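Local structure of C381 turret protein (4IND) at residues L299-V304 and G337-P342; Q313-A318 and V330-A335; I84-T89 and Y108-N113; F92-T97 and Q133-L138. The protein builds the pentameric turrets of an archaeal icosahedral virus, each copy probably contributing three jelly-roll domains in a row. All blocks are in the same frame, centred on the assembly; numbering follows the deposited sequence.

Contact 1: L299-V304 and G337-P342; sequences LKYASV and GSSTPP
The segment 299-304 of strand 295-305 lies in the third jelly roll of the chain, and the loop 337-342 runs antiparallel along it before the next strand begins. Lys300 and Tyr301 both face Val372 on the neighbouring strand, a classic beta bulge. At the bulge the carbonyl O of Lys300 turns to water 1, which donates to it, donates to Pro341 O and accepts from Thr340 OG1. Tyr301 has CG anti to its backbone N (chi1 178°). This lays the ring obliquely along the loop, with Tyr301 CD1 3.5 Å from Thr340 OG1 and Tyr301 OH 3.7 Å from Ser339 CB. The same ring packs on Pro341 of the second subunit, so the bulge also belongs to a subunit interface. Ala302 is gripped at both ends by Thr340. Ala302 N gives a nearly straight bond to Thr340 OG1 (3.0 Å, 165°), and Ala302 O accepts from Thr340 N at 2.9 Å, nearly along the C=O axis. So Thr340 OG1 and Thr340 N bind the N and O of one strand residue. Ala302 CB rests 3.9 Å from Thr340 CG2. Ser303 forms a single backbone bridge with Ser339. Ser303 OG, anti to the backbone N, donates to Ser338 O from above the carbonyl plane at 3.2 Å. Val304 N reaches the same Ser338 O at 2.9 Å, nearly along its C=O axis.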
loop_
_atom_site.group_PDB
_atom_site.type_symbol
_atom_site.label_atom_id
_atom_site.label_comp_id
_atom_site.label_asym_id
_atom_site.label_seq_id
_atom_site.Cartn_x
_atom_site.Cartn_y
_atom_site.Cartn_z
ATOM N N LEU A 299 18.324 -3.915 -19.562
ATOM C CA LEU A 299 19.405 -4.765 -20.083
ATOM C C LEU A 299 19.917 -5.642 -18.974
ATOM O O LEU A 299 20.178 -5.153 -17.874
ATOM C CB LEU A 299 20.559 -3.931 -20.632
ATOM C CG LEU A 299 20.230 -2.783 -21.576
ATOM C CD1 LEU A 299 21.514 -2.200 -22.158
ATOM C CD2 LEU A 299 19.301 -3.253 -22.678
ATOM N N LYS A 300 20.079 -6.935 -19.262
ATOM C CA LYS A 300 20.462 -7.889 -18.226
ATOM C C LYS A 300 21.880 -8.420 -18.420
ATOM O O LYS A 300 22.579 -8.727 -17.462
ATOM C CB LYS A 300 19.471 -9.059 -18.190
ATOM C CG LYS A 300 18.024 -8.649 -18.061
ATOM C CD LYS A 300 17.794 -7.839 -16.804
ATOM C CE LYS A 300 17.909 -8.697 -15.552
ATOM N NZ LYS A 300 17.448 -7.963 -14.331
ATOM N N TYR A 301 22.296 -8.528 -19.669
ATOM C CA TYR A 301 23.571 -9.170 -19.999
ATOM C C TYR A 301 24.027 -8.780 -21.394
ATOM O O TYR A 301 23.214 -8.672 -22.314
ATOM C CB TYR A 301 23.412 -10.680 -19.937
ATOM C CG TYR A 301 24.667 -11.458 -20.322
ATOM C CD1 TYR A 301 25.703 -11.628 -19.412
ATOM C CD2 TYR A 301 24.790 -12.043 -21.577
ATOM C CE1 TYR A 301 26.856 -12.354 -19.759
ATOM C CE2 TYR A 301 25.927 -12.763 -21.941
ATOM C CZ TYR A 301 26.958 -12.910 -21.026
ATOM O OH TYR A 301 28.090 -13.633 -21.369
ATOM N N ALA A 302 25.328 -8.565 -21.548
ATOM C CA ALA A 302 25.900 -8.282 -22.859
ATOM C C ALA A 302 27.285 -8.888 -22.997
ATOM O O ALA A 302 28.045 -8.973 -22.028
ATOM C CB ALA A 302 25.944 -6.782 -23.133
ATOM N N SER A 303 27.611 -9.308 -24.211
ATOM C CA SER A 303 28.902 -9.917 -24.478
ATOM C C SER A 303 29.308 -9.605 -25.909
ATOM O O SER A 303 28.457 -9.461 -26.789
ATOM C CB SER A 303 28.812 -11.426 -24.283
ATOM O OG SER A 303 30.086 -12.014 -24.362
ATOM N N VAL A 304 30.603 -9.474 -26.139
ATOM C CA VAL A 304 31.104 -9.243 -27.496
ATOM C C VAL A 304 32.155 -10.290 -27.813
ATOM O O VAL A 304 33.071 -10.516 -27.021
ATOM C CB VAL A 304 31.697 -7.833 -27.663
ATOM C CG1 VAL A 304 32.313 -7.672 -29.048
ATOM C CG2 VAL A 304 30.611 -6.775 -27.434
ATOM N N GLY A 337 36.192 -5.690 -20.165
ATOM C CA GLY A 337 36.193 -7.107 -20.509
ATOM C C GLY A 337 35.042 -7.484 -21.425
ATOM O O GLY A 337 34.070 -6.734 -21.558
ATOM N N SER A 338 35.141 -8.663 -22.028
ATOM C CA SER A 338 34.260 -9.052 -23.130
ATOM C C SER A 338 32.818 -9.374 -22.734
ATOM O O SER A 338 31.952 -9.521 -23.597
ATOM C CB SER A 338 34.869 -10.241 -23.875
ATOM O OG SER A 338 35.043 -11.325 -22.986
ATOM N N SER A 339 32.548 -9.497 -21.440
ATOM C CA SER A 339 31.169 -9.702 -21.013
ATOM C C SER A 339 30.833 -8.970 -19.709
ATOM O O SER A 339 31.715 -8.678 -18.900
ATOM C CB SER A 339 30.847 -11.197 -20.933
ATOM O OG SER A 339 31.568 -11.809 -19.905
ATOM N N THR A 340 29.554 -8.664 -19.530
ATOM C CA THR A 340 29.113 -7.888 -18.376
ATOM C C THR A 340 29.045 -8.767 -17.129
ATOM O O THR A 340 28.742 -9.955 -17.219
ATOM C CB THR A 340 27.749 -7.266 -18.637
ATOM O OG1 THR A 340 26.819 -8.300 -18.968
ATOM C CG2 THR A 340 27.830 -6.273 -19.794
ATOM N N PRO A 341 29.314 -8.173 -15.955
ATOM C CA PRO A 341 29.305 -8.909 -14.682
ATOM C C PRO A 341 27.896 -9.212 -14.178
ATOM O O PRO A 341 26.919 -8.628 -14.641
ATOM C CB PRO A 341 30.039 -7.960 -13.727
ATOM C CG PRO A 341 29.768 -6.596 -14.278
ATOM C CD PRO A 341 29.700 -6.760 -15.782
ATOM N N PRO A 342 27.788 -10.138 -13.217
ATOM C CA PRO A 342 26.482 -10.539 -12.688
ATOM C C PRO A 342 25.607 -9.380 -12.184
ATOM O O PRO A 342 24.381 -9.439 -12.333
ATOM C CB PRO A 342 26.856 -11.470 -11.529
ATOM C CG PRO A 342 28.184 -12.062 -11.948
ATOM C CD PRO A 342 28.896 -10.918 -12.624
HETATM O O HOH W 1 25.408 -9.084 -16.879
#

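Contact 2: Q313-A318 and V330-A335; sequences QCQLQA and VWDFIA
A beta hairpin of strands 311-319 and 328-332 brings these segments together, and a classic beta bulge marks its second strand. Val330 and Trp331 both face Leu316. Leu316 O accepts from Val330 N at 2.8 Å and, more weakly, from Trp331 N. Leu316 N closes the antiparallel hydrogen-bonded pair by donating to Trp331 O at 2.9 Å. Next along, Phe333 N donates to Cys314 O at 2.9 Å, almost exactly along the C=O axis. The hairpin edges one sheet of the third jelly roll, and its two faces differ. On the face of Leu316 and Trp331, the indole points its CD1 edge at the face of the Phe333 ring, Trp331 CD1 3.4 Å above the plane over its centre. Cys314 O lies in plane at the edge of this ring, Cys314 SG approaches it obliquely, and Leu316 CB touches Phe333 CE2 at 3.8 Å. Phe333 also reaches Ala302 and Leu369 of the facing sheet. On the other face, Gln315 pairs with Asp332. With its chain extended beyond CG, Gln315 sends NE2 to Asp332 OD2 (3.2 Å, 167°). The bond stays in the amide plane but meets the carboxylate from above its plane; the two planes are 86° apart. The other oxygen, Asp332 OD1, forms an Asx turn: Ile334 N bonds to its anti lone pair at 2.9 Å, and Ala335 N comes from above the carboxylate plane.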
loop_
_atom_site.group_PDB
_atom_site.type_symbol
_atom_site.label_atom_id
_atom_site.label_comp_id
_atom_site.label_asym_id
_atom_site.label_seq_id
_atom_site.Cartn_x
_atom_site.Cartn_y
_atom_site.Cartn_z
ATOM N N GLN A 313 37.937 0.606 -29.914
ATOM C CA GLN A 313 36.779 1.078 -29.176
ATOM C C GLN A 313 35.620 0.122 -29.331
ATOM O O GLN A 313 35.326 -0.344 -30.425
ATOM C CB GLN A 313 36.358 2.476 -29.635
ATOM C CG GLN A 313 35.095 2.990 -28.931
ATOM C CD GLN A 313 34.627 4.341 -29.452
ATOM O OE1 GLN A 313 34.900 4.710 -30.598
ATOM N NE2 GLN A 313 33.918 5.088 -28.607
ATOM N N CYS A 314 34.959 -0.165 -28.220
ATOM C CA CYS A 314 33.788 -1.013 -28.253
ATOM C C CYS A 314 32.990 -0.720 -26.997
ATOM O O CYS A 314 33.225 -1.329 -25.952
ATOM C CB CYS A 314 34.201 -2.489 -28.331
ATOM S SG CYS A 314 32.812 -3.616 -28.609
ATOM N N GLN A 315 32.082 0.252 -27.101
ATOM C CA GLN A 315 31.267 0.681 -25.972
ATOM C C GLN A 315 29.787 0.501 -26.261
ATOM O O GLN A 315 29.284 0.949 -27.298
ATOM C CB GLN A 315 31.547 2.147 -25.645
ATOM C CG GLN A 315 32.974 2.408 -25.211
ATOM C CD GLN A 315 33.277 3.878 -25.070
ATOM O OE1 GLN A 315 32.737 4.707 -25.798
ATOM N NE2 GLN A 315 34.148 4.211 -24.128
ATOM N N LEU A 316 29.093 -0.158 -25.337
ATOM C CA LEU A 316 27.641 -0.210 -25.371
ATOM C C LEU A 316 27.122 1.044 -24.671
ATOM O O LEU A 316 27.579 1.384 -23.565
ATOM C CB LEU A 316 27.146 -1.464 -24.651
ATOM C CG LEU A 316 25.667 -1.790 -24.819
ATOM C CD1 LEU A 316 25.354 -2.020 -26.290
ATOM C CD2 LEU A 316 25.288 -2.992 -23.977
ATOM N N GLN A 317 26.186 1.742 -25.317
ATOM C CA GLN A 317 25.627 2.966 -24.758
ATOM C C GLN A 317 24.110 2.917 -24.748
ATOM O O GLN A 317 23.494 2.262 -25.596
ATOM C CB GLN A 317 26.098 4.179 -25.564
ATOM C CG GLN A 317 27.583 4.210 -25.814
ATOM C CD GLN A 317 28.031 5.512 -26.425
ATOM O OE1 GLN A 317 27.382 6.054 -27.320
ATOM N NE2 GLN A 317 29.140 6.032 -25.934
ATOM N N ALA A 318 23.507 3.622 -23.795
ATOM C CA ALA A 318 22.067 3.590 -23.643
ATOM C C ALA A 318 21.602 4.932 -23.141
ATOM O O ALA A 318 22.398 5.706 -22.617
ATOM C CB ALA A 318 21.666 2.510 -22.667
ATOM N N VAL A 330 27.341 2.335 -20.920
ATOM C CA VAL A 330 26.899 1.448 -19.833
ATOM C C VAL A 330 27.838 0.236 -19.676
ATOM O O VAL A 330 27.828 -0.459 -18.660
ATOM C CB VAL A 330 25.456 0.983 -20.010
ATOM C CG1 VAL A 330 24.485 2.150 -19.804
ATOM C CG2 VAL A 330 25.259 0.348 -21.386
ATOM N N TRP A 331 28.639 -0.022 -20.702
ATOM C CA TRP A 331 29.708 -1.019 -20.596
ATOM C C TRP A 331 30.751 -0.790 -21.662
ATOM O O TRP A 331 30.430 -0.529 -22.825
ATOM C CB TRP A 331 29.187 -2.456 -20.696
ATOM C CG TRP A 331 30.253 -3.437 -20.321
ATOM C CD1 TRP A 331 30.993 -4.220 -21.173
ATOM C CD2 TRP A 331 30.751 -3.698 -19.004
ATOM N NE1 TRP A 331 31.893 -4.959 -20.459
ATOM C CE2 TRP A 331 31.774 -4.657 -19.119
ATOM C CE3 TRP A 331 30.429 -3.216 -17.726
ATOM C CZ2 TRP A 331 32.482 -5.156 -18.013
ATOM C CZ3 TRP A 331 31.125 -3.709 -16.622
ATOM C CH2 TRP A 331 32.139 -4.672 -16.773
ATOM N N ASP A 332 32.011 -0.885 -21.266
ATOM C CA ASP A 332 33.108 -0.731 -22.193
ATOM C C ASP A 332 33.795 -2.089 -22.293
ATOM O O ASP A 332 34.408 -2.555 -21.334
ATOM C CB ASP A 332 34.071 0.340 -21.694
ATOM C CG ASP A 332 35.195 0.609 -22.669
ATOM O OD1 ASP A 332 35.591 -0.321 -23.405
ATOM O OD2 ASP A 332 35.686 1.753 -22.708
ATOM N N PHE A 333 33.666 -2.746 -23.443
ATOM C CA PHE A 333 34.164 -4.113 -23.585
ATOM C C PHE A 333 35.685 -4.192 -23.651
ATOM O O PHE A 333 36.273 -5.249 -23.412
ATOM C CB PHE A 333 33.520 -4.797 -24.797
ATOM C CG PHE A 333 32.056 -4.990 -24.649
ATOM C CD1 PHE A 333 31.553 -6.105 -23.998
ATOM C CD2 PHE A 333 31.162 -4.042 -25.133
ATOM C CE1 PHE A 333 30.169 -6.277 -23.845
ATOM C CE2 PHE A 333 29.789 -4.210 -24.985
ATOM C CZ PHE A 333 29.293 -5.324 -24.340
ATOM N N ILE A 334 36.325 -3.077 -23.982
ATOM C CA ILE A 334 37.784 -3.028 -23.982
ATOM C C ILE A 334 38.285 -2.850 -22.554
ATOM O O ILE A 334 39.071 -3.639 -22.062
ATOM C CB ILE A 334 38.322 -1.868 -24.844
ATOM C CG1 ILE A 334 37.759 -1.930 -26.269
ATOM C CG2 ILE A 334 39.844 -1.861 -24.842
ATOM C CD1 ILE A 334 38.069 -3.213 -26.998
ATOM N N ALA A 335 37.808 -1.803 -21.889
ATOM C CA ALA A 335 38.246 -1.466 -20.533
ATOM C C ALA A 335 37.738 -2.456 -19.485
ATOM O O ALA A 335 38.433 -2.761 -18.517
ATOM C CB ALA A 335 37.786 -0.046 -20.175
#

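Contact 3: I84-T89 and Y108-N113; sequences IKVYNT and YSIGAN
Asn88 carries the close-packed part of this contact, while Tyr87 and Asn113 form its solvent-facing side. Asn88 is buried at the end of strand 78-88, with CG anti to its backbone N (chi1 180°). That torsion carries the amide to the carbonyls at the end of strand 108-110. Asn88 ND2 makes two weak hydrogen bonds there, to Gly111 O at 3.0 Å and to Ile110 O at 3.2 Å. The strongest partner of this amide is Phe92 O, so one nitrogen is shared among three carbonyls. OD1 accepts from Asn90 N, which helps fix the rotation of the group. Next to the amide, Asn88 CB touches Ile110 CG2 at 3.8 Å. Ile110 has CG1 anti to its carbonyl carbon, and Ile110 CD1 reaches Val86 CG2 at 4.0 Å. These two side chains cross at about a right angle. Both segments belong to the first jelly roll, a galactose-binding-like domain. Strand 78-88 runs in its four-stranded sheet, whereas strand 108-110 pairs with strand 94-96 in a separate small sheet. The Asn88 amide and the Val86 and Ile110 side chains connect the two sheets. The other side faces solvent: Asn113 is exposed, and the Tyr87 ring meets its backbone obliquely, Tyr87 CZ lying 3.7 Å from Asn113 C. The CA of Asn113 makes a CA-H...O contact with Asn88 O at 3.1 Å.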
loop_
_atom_site.group_PDB
_atom_site.type_symbol
_atom_site.label_atom_id
_atom_site.label_comp_id
_atom_site.label_asym_id
_atom_site.label_seq_id
_atom_site.Cartn_x
_atom_site.Cartn_y
_atom_site.Cartn_z
ATOM N N ILE A 84 -23.300 12.245 -16.333
ATOM C CA ILE A 84 -24.581 12.952 -16.341
ATOM C C ILE A 84 -25.628 12.060 -16.979
ATOM O O ILE A 84 -25.528 11.750 -18.161
ATOM C CB ILE A 84 -24.513 14.261 -17.144
ATOM C CG1 ILE A 84 -23.214 15.017 -16.852
ATOM C CG2 ILE A 84 -25.738 15.158 -16.805
ATOM C CD1 ILE A 84 -23.082 16.362 -17.603
ATOM N N LYS A 85 -26.636 11.640 -16.213
ATOM C CA LYS A 85 -27.705 10.826 -16.794
ATOM C C LYS A 85 -28.710 11.764 -17.416
ATOM O O LYS A 85 -29.282 12.630 -16.737
ATOM C CB LYS A 85 -28.416 9.950 -15.752
ATOM C CG LYS A 85 -29.434 9.003 -16.413
ATOM C CD LYS A 85 -30.245 8.169 -15.391
ATOM C CE LYS A 85 -29.383 7.111 -14.724
ATOM N NZ LYS A 85 -28.879 6.116 -15.695
ATOM N N VAL A 86 -28.932 11.621 -18.713
ATOM C CA VAL A 86 -29.888 12.527 -19.375
ATOM C C VAL A 86 -30.900 11.733 -20.182
ATOM O O VAL A 86 -30.721 10.537 -20.427
ATOM C CB VAL A 86 -29.194 13.553 -20.311
ATOM C CG1 VAL A 86 -28.187 14.401 -19.554
ATOM C CG2 VAL A 86 -28.526 12.831 -21.476
ATOM N N TYR A 87 -31.972 12.400 -20.598
ATOM C CA TYR A 87 -32.962 11.795 -21.459
ATOM C C TYR A 87 -33.365 12.817 -22.526
ATOM O O TYR A 87 -33.740 13.960 -22.220
ATOM C CB TYR A 87 -34.203 11.328 -20.674
ATOM C CG TYR A 87 -35.275 10.760 -21.583
ATOM C CD1 TYR A 87 -35.234 9.438 -21.983
ATOM C CD2 TYR A 87 -36.327 11.555 -22.052
ATOM C CE1 TYR A 87 -36.203 8.907 -22.812
ATOM C CE2 TYR A 87 -37.315 11.032 -22.892
ATOM C CZ TYR A 87 -37.236 9.705 -23.275
ATOM O OH TYR A 87 -38.190 9.151 -24.112
ATOM N N ASN A 88 -33.256 12.415 -23.784
ATOM C CA ASN A 88 -33.530 13.320 -24.885
ATOM C C ASN A 88 -35.016 13.255 -25.216
ATOM O O ASN A 88 -35.494 12.270 -25.781
ATOM C CB ASN A 88 -32.694 12.930 -26.107
ATOM C CG ASN A 88 -32.951 13.849 -27.301
ATOM O OD1 ASN A 88 -33.602 14.894 -27.166
ATOM N ND2 ASN A 88 -32.439 13.474 -28.466
ATOM N N THR A 89 -35.762 14.284 -24.825
ATOM C CA THR A 89 -37.203 14.293 -25.040
ATOM C C THR A 89 -37.562 14.663 -26.462
ATOM O O THR A 89 -38.711 14.549 -26.841
ATOM C CB THR A 89 -37.951 15.275 -24.098
ATOM O OG1 THR A 89 -37.582 16.611 -24.431
ATOM C CG2 THR A 89 -37.607 15.021 -22.627
ATOM N N TYR A 108 -20.764 13.860 -28.339
ATOM C CA TYR A 108 -21.647 12.710 -28.188
ATOM C C TYR A 108 -22.885 12.965 -29.030
ATOM O O TYR A 108 -23.369 14.099 -29.112
ATOM C CB TYR A 108 -22.076 12.554 -26.734
ATOM C CG TYR A 108 -20.959 12.199 -25.786
ATOM C CD1 TYR A 108 -19.949 11.317 -26.163
ATOM C CD2 TYR A 108 -20.919 12.736 -24.504
ATOM C CE1 TYR A 108 -18.938 10.985 -25.283
ATOM C CE2 TYR A 108 -19.902 12.409 -23.616
ATOM C CZ TYR A 108 -18.924 11.529 -24.018
ATOM O OH TYR A 108 -17.916 11.204 -23.147
ATOM N N SER A 109 -23.401 11.913 -29.655
ATOM C CA SER A 109 -24.660 11.988 -30.377
ATOM C C SER A 109 -25.737 11.239 -29.573
ATOM O O SER A 109 -25.621 10.053 -29.305
ATOM C CB SER A 109 -24.496 11.412 -31.787
ATOM O OG SER A 109 -25.713 11.467 -32.485
ATOM N N ILE A 110 -26.781 11.952 -29.169
ATOM C CA ILE A 110 -27.810 11.376 -28.307
ATOM C C ILE A 110 -29.099 11.167 -29.088
ATOM O O ILE A 110 -29.735 12.125 -29.539
ATOM C CB ILE A 110 -28.077 12.302 -27.075
ATOM C CG1 ILE A 110 -26.769 12.592 -26.330
ATOM C CG2 ILE A 110 -29.108 11.688 -26.134
ATOM C CD1 ILE A 110 -26.926 13.554 -25.122
ATOM N N GLY A 111 -29.487 9.905 -29.256
ATOM C CA GLY A 111 -30.630 9.559 -30.086
ATOM C C GLY A 111 -31.943 10.132 -29.566
ATOM O O GLY A 111 -32.084 10.453 -28.376
ATOM N N ALA A 112 -32.903 10.280 -30.476
ATOM C CA ALA A 112 -34.248 10.748 -30.147
ATOM C C ALA A 112 -34.921 9.857 -29.099
ATOM O O ALA A 112 -34.774 8.641 -29.125
ATOM C CB ALA A 112 -35.096 10.807 -31.404
ATOM N N ASN A 113 -35.650 10.477 -28.170
ATOM C CA ASN A 113 -36.444 9.732 -27.186
ATOM C C ASN A 113 -35.677 8.628 -26.463
ATOM O O ASN A 113 -36.174 7.505 -26.339
ATOM C CB ASN A 113 -37.661 9.106 -27.855
ATOM C CG ASN A 113 -38.491 10.122 -28.611
ATOM O OD1 ASN A 113 -39.040 11.040 -28.012
ATOM N ND2 ASN A 113 -38.583 9.967 -29.929
#

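Contact 4: F92-T97 and Q133-L138; sequences FSVTVT and QLPPGL
Val94 keeps CG1 anti to its carbonyl carbon (chi1 -58°), and CG2 takes the crowded position between the backbone N and the carbonyl carbon. Val96 is turned differently (chi1 155°), with CG2 anti to its carbonyl carbon. In this way both valines present CG2 to the segment 133-138. Pro135 meets the two of them with different ring atoms. Pro135 CG lies 3.8 Å from Val94 CB, in an oblique crossing. Pro135 CD lies 3.8 Å from Val96 CG2, where the side chains cross at about a right angle. Leu138 gives one methyl to each valine: Leu138 CD2 is 4.1 Å from Val94 CG2, and Leu138 CD1 is 4.1 Å from Val96 CG2. Pro135 and Leu138 are the two ends of a type II beta turn, closed by a weak backbone bond from Leu138 N to Pro135 O. The turn links strands 130-134 and 138-147 of the first jelly roll, which belong to different sheets. The small sheet of strand 94-96 packs against it by apolar contact. Waters bridge the backbones at the far end. Water 2 accepts from Thr97 N and donates to Gln133 O at 2.5 Å. Water 3 donates to Thr97 O and accepts from Gln133 N at 2.7 Å.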
loop_
_atom_site.group_PDB
_atom_site.type_symbol
_atom_site.label_atom_id
_atom_site.label_comp_id
_atom_site.label_asym_id
_atom_site.label_seq_id
_atom_site.Cartn_x
_atom_site.Cartn_y
_atom_site.Cartn_z
ATOM N N PHE A 92 -35.670 14.136 -32.320
ATOM C CA PHE A 92 -34.476 14.175 -33.171
ATOM C C PHE A 92 -33.241 14.078 -32.287
ATOM O O PHE A 92 -33.314 14.340 -31.081
ATOM C CB PHE A 92 -34.436 15.476 -33.987
ATOM C CG PHE A 92 -34.702 16.714 -33.166
ATOM C CD1 PHE A 92 -33.697 17.285 -32.399
ATOM C CD2 PHE A 92 -35.962 17.302 -33.160
ATOM C CE1 PHE A 92 -33.931 18.414 -31.633
ATOM C CE2 PHE A 92 -36.213 18.427 -32.398
ATOM C CZ PHE A 92 -35.197 18.992 -31.633
ATOM N N SER A 93 -32.110 13.725 -32.888
ATOM C CA SER A 93 -30.852 13.595 -32.176
ATOM C C SER A 93 -30.364 14.964 -31.752
ATOM O O SER A 93 -30.637 15.964 -32.427
ATOM C CB SER A 93 -29.802 12.964 -33.099
ATOM O OG SER A 93 -30.099 11.611 -33.311
ATOM N N VAL A 94 -29.662 15.015 -30.634
ATOM C CA VAL A 94 -28.965 16.221 -30.217
ATOM C C VAL A 94 -27.527 15.851 -29.916
ATOM O O VAL A 94 -27.225 14.685 -29.705
ATOM C CB VAL A 94 -29.631 16.865 -28.980
ATOM C CG1 VAL A 94 -31.097 17.200 -29.297
ATOM C CG2 VAL A 94 -29.541 15.950 -27.768
ATOM N N THR A 95 -26.643 16.844 -29.912
ATOM C CA THR A 95 -25.238 16.579 -29.648
ATOM C C THR A 95 -24.775 17.341 -28.414
ATOM O O THR A 95 -25.323 18.394 -28.057
ATOM C CB THR A 95 -24.342 16.901 -30.857
ATOM O OG1 THR A 95 -24.218 18.314 -30.988
ATOM C CG2 THR A 95 -24.923 16.332 -32.139
ATOM N N VAL A 96 -23.786 16.784 -27.738
ATOM C CA VAL A 96 -23.197 17.431 -26.583
ATOM C C VAL A 96 -21.692 17.398 -26.796
ATOM O O VAL A 96 -21.169 16.465 -27.425
ATOM C CB VAL A 96 -23.593 16.683 -25.295
ATOM C CG1 VAL A 96 -22.578 16.919 -24.210
ATOM C CG2 VAL A 96 -24.997 17.105 -24.832
ATOM N N THR A 97 -21.003 18.420 -26.303
ATOM C CA THR A 97 -19.552 18.496 -26.418
ATOM C C THR A 97 -18.914 18.371 -25.041
ATOM O O THR A 97 -18.918 19.333 -24.262
ATOM C CB THR A 97 -19.134 19.826 -27.073
ATOM O OG1 THR A 97 -19.788 19.955 -28.347
ATOM C CG2 THR A 97 -17.620 19.898 -27.259
ATOM N N GLN A 133 -22.241 22.509 -22.107
ATOM C CA GLN A 133 -23.532 23.024 -22.555
ATOM C C GLN A 133 -24.487 21.874 -22.822
ATOM O O GLN A 133 -24.080 20.802 -23.284
ATOM C CB GLN A 133 -23.377 23.873 -23.822
ATOM C CG GLN A 133 -22.652 25.182 -23.623
ATOM C CD GLN A 133 -22.760 26.090 -24.839
ATOM O OE1 GLN A 133 -23.775 26.101 -25.529
ATOM N NE2 GLN A 133 -21.701 26.833 -25.120
ATOM N N LEU A 134 -25.764 22.107 -22.534
ATOM C CA LEU A 134 -26.807 21.113 -22.731
ATOM C C LEU A 134 -27.898 21.720 -23.585
ATOM O O LEU A 134 -28.432 22.771 -23.240
ATOM C CB LEU A 134 -27.375 20.677 -21.372
ATOM C CG LEU A 134 -26.347 20.127 -20.377
ATOM C CD1 LEU A 134 -26.941 19.970 -18.985
ATOM C CD2 LEU A 134 -25.756 18.819 -20.872
ATOM N N PRO A 135 -28.247 21.063 -24.701
ATOM C CA PRO A 135 -29.234 21.612 -25.647
ATOM C C PRO A 135 -30.676 21.457 -25.169
ATOM O O PRO A 135 -30.973 20.599 -24.328
ATOM C CB PRO A 135 -29.015 20.764 -26.923
ATOM C CG PRO A 135 -28.497 19.461 -26.399
ATOM C CD PRO A 135 -27.640 19.809 -25.192
ATOM N N PRO A 136 -31.576 22.287 -25.712
ATOM C CA PRO A 136 -33.015 22.225 -25.434
ATOM C C PRO A 136 -33.593 20.822 -25.603
ATOM O O PRO A 136 -33.264 20.116 -26.568
ATOM C CB PRO A 136 -33.608 23.169 -26.483
ATOM C CG PRO A 136 -32.518 24.149 -26.740
ATOM C CD PRO A 136 -31.247 23.351 -26.685
ATOM N N GLY A 137 -34.463 20.423 -24.675
ATOM C CA GLY A 137 -35.141 19.144 -24.806
ATOM C C GLY A 137 -34.456 18.032 -24.024
ATOM O O GLY A 137 -35.023 16.958 -23.861
ATOM N N LEU A 138 -33.245 18.284 -23.538
ATOM C CA LEU A 138 -32.565 17.284 -22.701
ATOM C C LEU A 138 -33.081 17.392 -21.270
ATOM O O LEU A 138 -33.074 18.471 -20.674
ATOM C CB LEU A 138 -31.058 17.503 -22.693
ATOM C CG LEU A 138 -30.145 16.742 -23.635
ATOM C CD1 LEU A 138 -28.717 16.811 -23.087
ATOM C CD2 LEU A 138 -30.604 15.287 -23.844
HETATM O O HOH W 2 -22.312 20.637 -25.089
HETATM O O HOH W 3 -20.234 22.154 -23.904
#

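Overall arrangement
The four contacts form two pairs at opposite sides of the chain's centre. Contacts 3 and 4 come first along the chain, in the first jelly roll, with centres about 7 Å apart. Their segments alternate in sequence, and strands 94-96 and 108-110 are neighbours in one small sheet. Thr89 OG1 also bonds to Gly137 O across them. Contacts 1 and 2 follow in the third jelly roll, centres about 10 Å apart, with contact 2 nested inside the loop that contact 1 closes. Both touch the third subunit. The two pairs lie some 62 to 63 Å apart between centres, consistent with separate domains strung along an elongated turret subunit.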